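Local coordinates for protein diphthine synthase (Aeropyrum pernix, PDB 1WDE) that probably transfers three methyl groups from S-adenosyl-L-methionine to the modified target histidine of elongation factor 2, a step in diphthamide biosynthesis, at residues 19-24 and 118-123; 47-52 and 89-94. All coordinates share one frame; numbering follows the deposited sequence.

Interaction 1: residues 19-24 and 118-123; sequences PGMQTL and PGVSGV
Met-21 and Val-120 meet without any ring or side-chain amide between them. The flat groups here are backbone peptides, and the carbonyl of Met-21 and the N-H of Val-120 are joined by a water. The two loops follow neighbouring strands, 9-14 and 113-117, of the parallel sheet in the tetrapyrrole methylase fold. Each loop leads into a helix. The first water donates to Met-21 O at 2.6 Å and accepts from Val-120 N at 2.8 Å. Met-21 is a selenomethionine. A bend in its chain at chi3 (72°) brings the terminal methyl CE to 4.1 Å from Val-120 CG1. The two side chains cross at about a right angle; the touch is CE on CG1.

Thr-23 and Ser-121 are both N-cap residues. Ser-121 OG caps Gln-124 N, and Thr-23 OG1 accepts a weak hydrogen bond from Ala-26 N. Ser-121 and Gly-122 are assigned by similarity to S-adenosyl-L-methionine binding, so this loop probably lines the cofactor pocket. Thr-23 OG1 also donates to a second water, 2.6 Å away. That water donates in turn to Pro-118 O, again at 2.6 Å.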
ATOM      1  N   PRO A  19      -4.633 -13.516  10.248  1.00 35.04           N
ATOM      2  CA  PRO A  19      -5.497 -13.982  11.333  1.00 36.45           C
ATOM      3  C   PRO A  19      -4.927 -13.524  12.679  1.00 34.53           C
ATOM      4  O   PRO A  19      -3.713 -13.485  12.862  1.00 33.42           O
ATOM      5  CB  PRO A  19      -5.493 -15.511  11.157  1.00 37.41           C
ATOM      6  CG  PRO A  19      -4.307 -15.784  10.293  1.00 39.69           C
ATOM      7  CD  PRO A  19      -4.273 -14.624   9.351  1.00 34.90           C
ATOM      8  N   GLY A  20      -5.808 -13.143  13.601  1.00 27.56           N
ATOM      9  CA  GLY A  20      -5.367 -12.694  14.909  1.00 30.49           C
ATOM     10  C   GLY A  20      -5.163 -11.191  14.973  1.00 29.70           C
ATOM     11  O   GLY A  20      -4.915 -10.631  16.037  1.00 29.17           O
HETATM   12  N   MSE A  21      -5.268 -10.525  13.830  1.00 29.06           N
HETATM   13  CA  MSE A  21      -5.083  -9.086  13.817  1.00 28.72           C
HETATM   14  C   MSE A  21      -6.387  -8.302  13.745  1.00 29.86           C
HETATM   15  O   MSE A  21      -6.379  -7.122  13.389  1.00 24.96           O
HETATM   16  CB  MSE A  21      -4.148  -8.701  12.668  1.00 26.99           C
HETATM   17  CG  MSE A  21      -2.823  -9.441  12.730  1.00 30.15           C
HETATM   18 SE   MSE A  21      -1.527  -8.688  11.502  1.00 44.29          SE
HETATM   19  CE  MSE A  21      -1.228  -7.064  12.538  1.00 31.62           C
ATOM     20  N   GLN A  22      -7.505  -8.949  14.106  1.00 28.54           N
ATOM     21  CA  GLN A  22      -8.822  -8.288  14.093  1.00 26.13           C
ATOM     22  C   GLN A  22      -9.090  -7.575  15.422  1.00 27.59           C
ATOM     23  O   GLN A  22      -8.728  -8.091  16.477  1.00 30.76           O
ATOM     24  CB  GLN A  22      -9.934  -9.316  13.836  1.00 26.69           C
ATOM     25  CG  GLN A  22      -9.844  -9.966  12.478  1.00 29.03           C
ATOM     26  CD  GLN A  22      -8.615 -10.844  12.341  1.00 36.84           C
ATOM     27  OE1 GLN A  22      -7.848 -10.731  11.374  1.00 33.33           O
ATOM     28  NE2 GLN A  22      -8.420 -11.726  13.306  1.00 30.10           N
ATOM     29  N   THR A  23      -9.706  -6.384  15.393  1.00 26.14           N
ATOM     30  CA  THR A  23      -9.979  -5.704  16.660  1.00 27.82           C
ATOM     31  C   THR A  23     -11.309  -6.244  17.188  1.00 26.89           C
ATOM     32  O   THR A  23     -12.090  -6.819  16.440  1.00 28.30           O
ATOM     33  CB  THR A  23     -10.091  -4.156  16.512  1.00 28.01           C
ATOM     34  OG1 THR A  23     -11.111  -3.839  15.562  1.00 25.63           O
ATOM     35  CG2 THR A  23      -8.733  -3.542  16.052  1.00 27.83           C
ATOM     36  N   LEU A  24     -11.547  -6.066  18.478  1.00 30.77           N
ATOM     37  CA  LEU A  24     -12.796  -6.527  19.094  1.00 34.75           C
ATOM     38  C   LEU A  24     -14.016  -5.867  18.434  1.00 35.89           C
ATOM     39  O   LEU A  24     -15.008  -6.538  18.100  1.00 29.68           O
ATOM     40  CB  LEU A  24     -12.776  -6.205  20.590  1.00 32.53           C
ATOM     41  CG  LEU A  24     -11.609  -6.841  21.353  1.00 32.30           C
ATOM     42  CD1 LEU A  24     -11.614  -6.361  22.790  1.00 35.88           C
ATOM     43  CD2 LEU A  24     -11.720  -8.360  21.290  1.00 30.75           C
ATOM     44  N   PRO A 118     -11.949   0.999  11.750  1.00 25.56           N
ATOM     45  CA  PRO A 118     -10.560   0.783  11.313  1.00 24.37           C
ATOM     46  C   PRO A 118      -9.920  -0.584  11.571  1.00 30.92           C
ATOM     47  O   PRO A 118     -10.314  -1.319  12.483  1.00 31.79           O
ATOM     48  CB  PRO A 118      -9.785   1.924  11.982  1.00 26.00           C
ATOM     49  CG  PRO A 118     -10.644   2.385  13.106  1.00 27.24           C
ATOM     50  CD  PRO A 118     -12.069   2.143  12.670  1.00 26.23           C
ATOM     51  N   GLY A 119      -8.951  -0.924  10.721  1.00 21.63           N
ATOM     52  CA  GLY A 119      -8.217  -2.170  10.864  1.00 22.56           C
ATOM     53  C   GLY A 119      -6.734  -1.860  10.712  1.00 24.77           C
ATOM     54  O   GLY A 119      -6.379  -0.811  10.156  1.00 21.63           O
ATOM     55  N   VAL A 120      -5.856  -2.726  11.209  1.00 24.85           N
ATOM     56  CA  VAL A 120      -4.418  -2.479  11.035  1.00 27.59           C
ATOM     57  C   VAL A 120      -4.077  -2.781   9.574  1.00 27.11           C
ATOM     58  O   VAL A 120      -4.331  -3.896   9.095  1.00 22.38           O
ATOM     59  CB  VAL A 120      -3.542  -3.392  11.930  1.00 30.77           C
ATOM     60  CG1 VAL A 120      -2.058  -3.168  11.603  1.00 28.70           C
ATOM     61  CG2 VAL A 120      -3.787  -3.088  13.406  1.00 30.83           C
ATOM     62  N   SER A 121      -3.527  -1.807   8.841  1.00 22.50           N
ATOM     63  CA  SER A 121      -3.184  -2.114   7.458  1.00 24.12           C
ATOM     64  C   SER A 121      -1.728  -2.570   7.363  1.00 20.41           C
ATOM     65  O   SER A 121      -0.888  -2.214   8.202  1.00 17.77           O
ATOM     66  CB  SER A 121      -3.438  -0.927   6.535  1.00 28.57           C
ATOM     67  OG  SER A 121      -2.385  -0.020   6.571  1.00 25.54           O
ATOM     68  N   GLY A 122      -1.452  -3.404   6.370  1.00 22.36           N
ATOM     69  CA  GLY A 122      -0.104  -3.895   6.172  1.00 24.81           C
ATOM     70  C   GLY A 122       0.830  -2.751   5.827  1.00 20.20           C
ATOM     71  O   GLY A 122       2.025  -2.807   6.119  1.00 20.25           O
ATOM     72  N   VAL A 123       0.290  -1.708   5.208  1.00 20.46           N
ATOM     73  CA  VAL A 123       1.111  -0.556   4.853  1.00 18.53           C
ATOM     74  C   VAL A 123       1.654   0.095   6.114  1.00 19.76           C
ATOM     75  O   VAL A 123       2.842   0.402   6.197  1.00 20.27           O
ATOM     76  CB  VAL A 123       0.304   0.530   4.086  1.00 18.10           C
ATOM     77  CG1 VAL A 123       1.198   1.740   3.818  1.00 25.07           C
ATOM     78  CG2 VAL A 123      -0.232  -0.036   2.763  1.00 25.87           C
TER
HETATM   79  O   HOH W   1      -7.201  -4.718  12.668  1.00 27.32           O
HETATM   80  O   HOH W   2     -11.295  -1.376  14.907  1.00 22.27           O

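Interaction 2: residues 47-52 and 89-94; sequences SWLYKS and VTAGDP
Helix 47-57 packs on the end of strand 85-90 of the parallel sheet, with Leu-49 and Trp-48 of the helix set against Val-89 and Ala-91. The helix belongs to the beta-alpha-beta crossover that links strands 35-39 and 62-64. Leu-49 carries most of the helix side. Its CG is anti to the backbone N (chi1 -178°), which sets the two methyls against the strand. They then divide the work. CD1 meets CG1 of Val-89 at 4.3 Å. CD2 lies 4.0 Å from the backbone N of Ala-91 and 4.4 Å from its CB. Trp-48, one residue earlier, also reaches Ala-91. CZ2, on the six-membered ring, is 4.3 Å from Ala-91 CB, and the methyl approaches the indole obliquely.

The contact is buried, and its side-chain contacts are all apolar. Val-89 and Ala-91 point to the helix, while Thr-90 between them points away and hydrogen-bonds to Glu-39 OE1 through OG1. Leu-49 also touches Val-38, so it spans two neighbouring strands. Beyond Ala-91 the chain turns at Gly-92, whose backbone angles (phi 79°, psi -133°) call for glycine. It then reaches Asp-93, assigned by similarity to S-adenosyl-L-methionine binding. A helix covering one face of the parallel sheet, with cofactor-site residues in loops at the strand ends, is characteristic of the tetrapyrrole methylase fold.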
ATOM      1  N   SER A  47      -6.255 -14.888   0.833  1.00 53.81           N
ATOM      2  CA  SER A  47      -7.103 -16.081   0.750  1.00 54.28           C
ATOM      3  C   SER A  47      -7.738 -16.422   2.091  1.00 48.44           C
ATOM      4  O   SER A  47      -8.873 -16.893   2.158  1.00 51.83           O
ATOM      5  CB  SER A  47      -6.288 -17.286   0.265  1.00 58.21           C
ATOM      6  OG  SER A  47      -5.831 -17.094  -1.065  1.00 67.31           O
ATOM      7  N   TRP A  48      -6.992 -16.172   3.155  1.00 44.37           N
ATOM      8  CA  TRP A  48      -7.434 -16.453   4.511  1.00 41.24           C
ATOM      9  C   TRP A  48      -8.629 -15.603   4.934  1.00 40.20           C
ATOM     10  O   TRP A  48      -9.366 -15.984   5.840  1.00 37.52           O
ATOM     11  CB  TRP A  48      -6.284 -16.177   5.489  1.00 42.55           C
ATOM     12  CG  TRP A  48      -5.916 -14.708   5.519  1.00 39.40           C
ATOM     13  CD1 TRP A  48      -5.158 -14.030   4.601  1.00 34.88           C
ATOM     14  CD2 TRP A  48      -6.417 -13.719   6.433  1.00 36.76           C
ATOM     15  NE1 TRP A  48      -5.169 -12.685   4.881  1.00 37.19           N
ATOM     16  CE2 TRP A  48      -5.934 -12.466   5.998  1.00 34.82           C
ATOM     17  CE3 TRP A  48      -7.235 -13.770   7.572  1.00 34.81           C
ATOM     18  CZ2 TRP A  48      -6.246 -11.265   6.662  1.00 38.52           C
ATOM     19  CZ3 TRP A  48      -7.545 -12.580   8.229  1.00 40.64           C
ATOM     20  CH2 TRP A  48      -7.051 -11.344   7.768  1.00 32.63           C
ATOM     21  N   LEU A  49      -8.812 -14.455   4.285  1.00 38.50           N
ATOM     22  CA  LEU A  49      -9.875 -13.516   4.648  1.00 35.36           C
ATOM     23  C   LEU A  49     -11.276 -14.113   4.757  1.00 37.90           C
ATOM     24  O   LEU A  49     -11.872 -14.091   5.831  1.00 39.99           O
ATOM     25  CB  LEU A  49      -9.887 -12.335   3.671  1.00 32.72           C
ATOM     26  CG  LEU A  49     -10.912 -11.228   3.937  1.00 29.08           C
ATOM     27  CD1 LEU A  49     -10.691 -10.624   5.310  1.00 29.68           C
ATOM     28  CD2 LEU A  49     -10.810 -10.176   2.855  1.00 26.29           C
ATOM     29  N   TYR A  50     -11.797 -14.619   3.642  1.00 37.64           N
ATOM     30  CA  TYR A  50     -13.122 -15.240   3.595  1.00 41.32           C
ATOM     31  C   TYR A  50     -13.334 -16.162   4.799  1.00 39.74           C
ATOM     32  O   TYR A  50     -14.263 -15.970   5.584  1.00 41.85           O
ATOM     33  CB  TYR A  50     -13.265 -16.043   2.299  1.00 43.15           C
ATOM     34  CG  TYR A  50     -14.674 -16.498   1.965  1.00 53.45           C
ATOM     35  CD1 TYR A  50     -15.635 -15.589   1.497  1.00 56.03           C
ATOM     36  CD2 TYR A  50     -15.041 -17.841   2.083  1.00 55.85           C
ATOM     37  CE1 TYR A  50     -16.925 -16.011   1.154  1.00 58.98           C
ATOM     38  CE2 TYR A  50     -16.331 -18.276   1.743  1.00 61.31           C
ATOM     39  CZ  TYR A  50     -17.265 -17.355   1.278  1.00 64.04           C
ATOM     40  OH  TYR A  50     -18.529 -17.778   0.921  1.00 64.54           O
ATOM     41  N   LYS A  51     -12.473 -17.165   4.937  1.00 45.12           N
ATOM     42  CA  LYS A  51     -12.557 -18.117   6.047  1.00 42.52           C
ATOM     43  C   LYS A  51     -12.605 -17.446   7.416  1.00 41.77           C
ATOM     44  O   LYS A  51     -13.405 -17.831   8.264  1.00 41.24           O
ATOM     45  CB  LYS A  51     -11.364 -19.080   6.017  1.00 50.61           C
ATOM     46  CG  LYS A  51     -11.124 -19.817   7.343  1.00 55.37           C
ATOM     47  CD  LYS A  51      -9.765 -20.518   7.360  1.00 60.20           C
ATOM     48  CE  LYS A  51      -9.321 -20.864   8.781  1.00 58.51           C
ATOM     49  NZ  LYS A  51     -10.327 -21.688   9.507  1.00 58.77           N
ATOM     50  N   SER A  52     -11.738 -16.458   7.633  1.00 39.76           N
ATOM     51  CA  SER A  52     -11.676 -15.739   8.911  1.00 37.18           C
ATOM     52  C   SER A  52     -12.955 -14.972   9.220  1.00 33.55           C
ATOM     53  O   SER A  52     -13.401 -14.928  10.365  1.00 39.94           O
ATOM     54  CB  SER A  52     -10.497 -14.761   8.918  1.00 40.84           C
ATOM     55  OG  SER A  52     -10.487 -13.989  10.111  1.00 32.75           O
ATOM     56  N   VAL A  89     -16.136  -5.997   4.243  1.00 35.56           N
ATOM     57  CA  VAL A  89     -14.882  -6.280   4.922  1.00 33.38           C
ATOM     58  C   VAL A  89     -13.684  -6.314   3.994  1.00 31.68           C
ATOM     59  O   VAL A  89     -13.712  -6.949   2.943  1.00 34.21           O
ATOM     60  CB  VAL A  89     -14.937  -7.619   5.642  1.00 26.54           C
ATOM     61  CG1 VAL A  89     -13.703  -7.785   6.520  1.00 29.78           C
ATOM     62  CG2 VAL A  89     -16.214  -7.707   6.483  1.00 30.24           C
ATOM     63  N   THR A  90     -12.624  -5.636   4.420  1.00 33.51           N
ATOM     64  CA  THR A  90     -11.377  -5.560   3.673  1.00 29.44           C
ATOM     65  C   THR A  90     -10.222  -6.028   4.551  1.00 31.91           C
ATOM     66  O   THR A  90     -10.232  -5.808   5.754  1.00 33.03           O
ATOM     67  CB  THR A  90     -11.103  -4.093   3.231  1.00 33.78           C
ATOM     68  OG1 THR A  90     -12.135  -3.670   2.326  1.00 32.49           O
ATOM     69  CG2 THR A  90      -9.740  -3.977   2.537  1.00 39.04           C
ATOM     70  N   ALA A  91      -9.240  -6.708   3.966  1.00 28.17           N
ATOM     71  CA  ALA A  91      -8.076  -7.096   4.748  1.00 29.52           C
ATOM     72  C   ALA A  91      -7.382  -5.732   4.972  1.00 26.19           C
ATOM     73  O   ALA A  91      -7.479  -4.846   4.131  1.00 32.97           O
ATOM     74  CB  ALA A  91      -7.172  -8.040   3.931  1.00 36.69           C
ATOM     75  N   GLY A  92      -6.710  -5.543   6.093  1.00 30.25           N
ATOM     76  CA  GLY A  92      -6.081  -4.252   6.328  1.00 26.33           C
ATOM     77  C   GLY A  92      -7.101  -3.221   6.789  1.00 26.50           C
ATOM     78  O   GLY A  92      -7.912  -3.495   7.670  1.00 27.77           O
ATOM     79  N   ASP A  93      -7.065  -2.034   6.198  1.00 26.84           N
ATOM     80  CA  ASP A  93      -7.994  -0.949   6.544  1.00 23.49           C
ATOM     81  C   ASP A  93      -8.683  -0.505   5.269  1.00 23.80           C
ATOM     82  O   ASP A  93      -8.024  -0.255   4.263  1.00 23.28           O
ATOM     83  CB  ASP A  93      -7.238   0.247   7.137  1.00 23.31           C
ATOM     84  CG  ASP A  93      -8.162   1.371   7.565  1.00 23.77           C
ATOM     85  OD1 ASP A  93      -8.447   1.488   8.771  1.00 24.89           O
ATOM     86  OD2 ASP A  93      -8.611   2.126   6.691  1.00 25.42           O
ATOM     87  N   PRO A  94     -10.012  -0.355   5.301  1.00 26.02           N
ATOM     88  CA  PRO A  94     -10.741   0.065   4.097  1.00 25.47           C
ATOM     89  C   PRO A  94     -10.383   1.425   3.492  1.00 27.84           C
ATOM     90  O   PRO A  94     -10.639   1.663   2.316  1.00 29.92           O
ATOM     91  CB  PRO A  94     -12.198  -0.012   4.540  1.00 28.36           C
ATOM     92  CG  PRO A  94     -12.127   0.333   6.006  1.00 29.81           C
ATOM     93  CD  PRO A  94     -10.912  -0.438   6.469  1.00 28.29           C
TER

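How the interactions relate
Interactions 1 and 2 lie side by side, their centres about 9 Å apart. Interaction 2 lies in the parallel-sheet domain; residues 118-123 of interaction 1 lead from that sheet to the helix packed on the mixed sheet. Asp-93 connects the contacts. Its OD1 accepts a probable hydrogen bond from Gly-119 N at 3.1 Å, and the same oxygen also bonds to Tyr-116 OH. A second touch is apolar: Pro-19 CD packs 3.6 Å from CE3 of Trp-48. By similarity, Asp-93, Ser-121 and Gly-122 all bind S-adenosyl-L-methionine, so the two contacts probably flank one cofactor pocket. Ala-220, another such residue, has its side chain about 5 Å from that of Met-21.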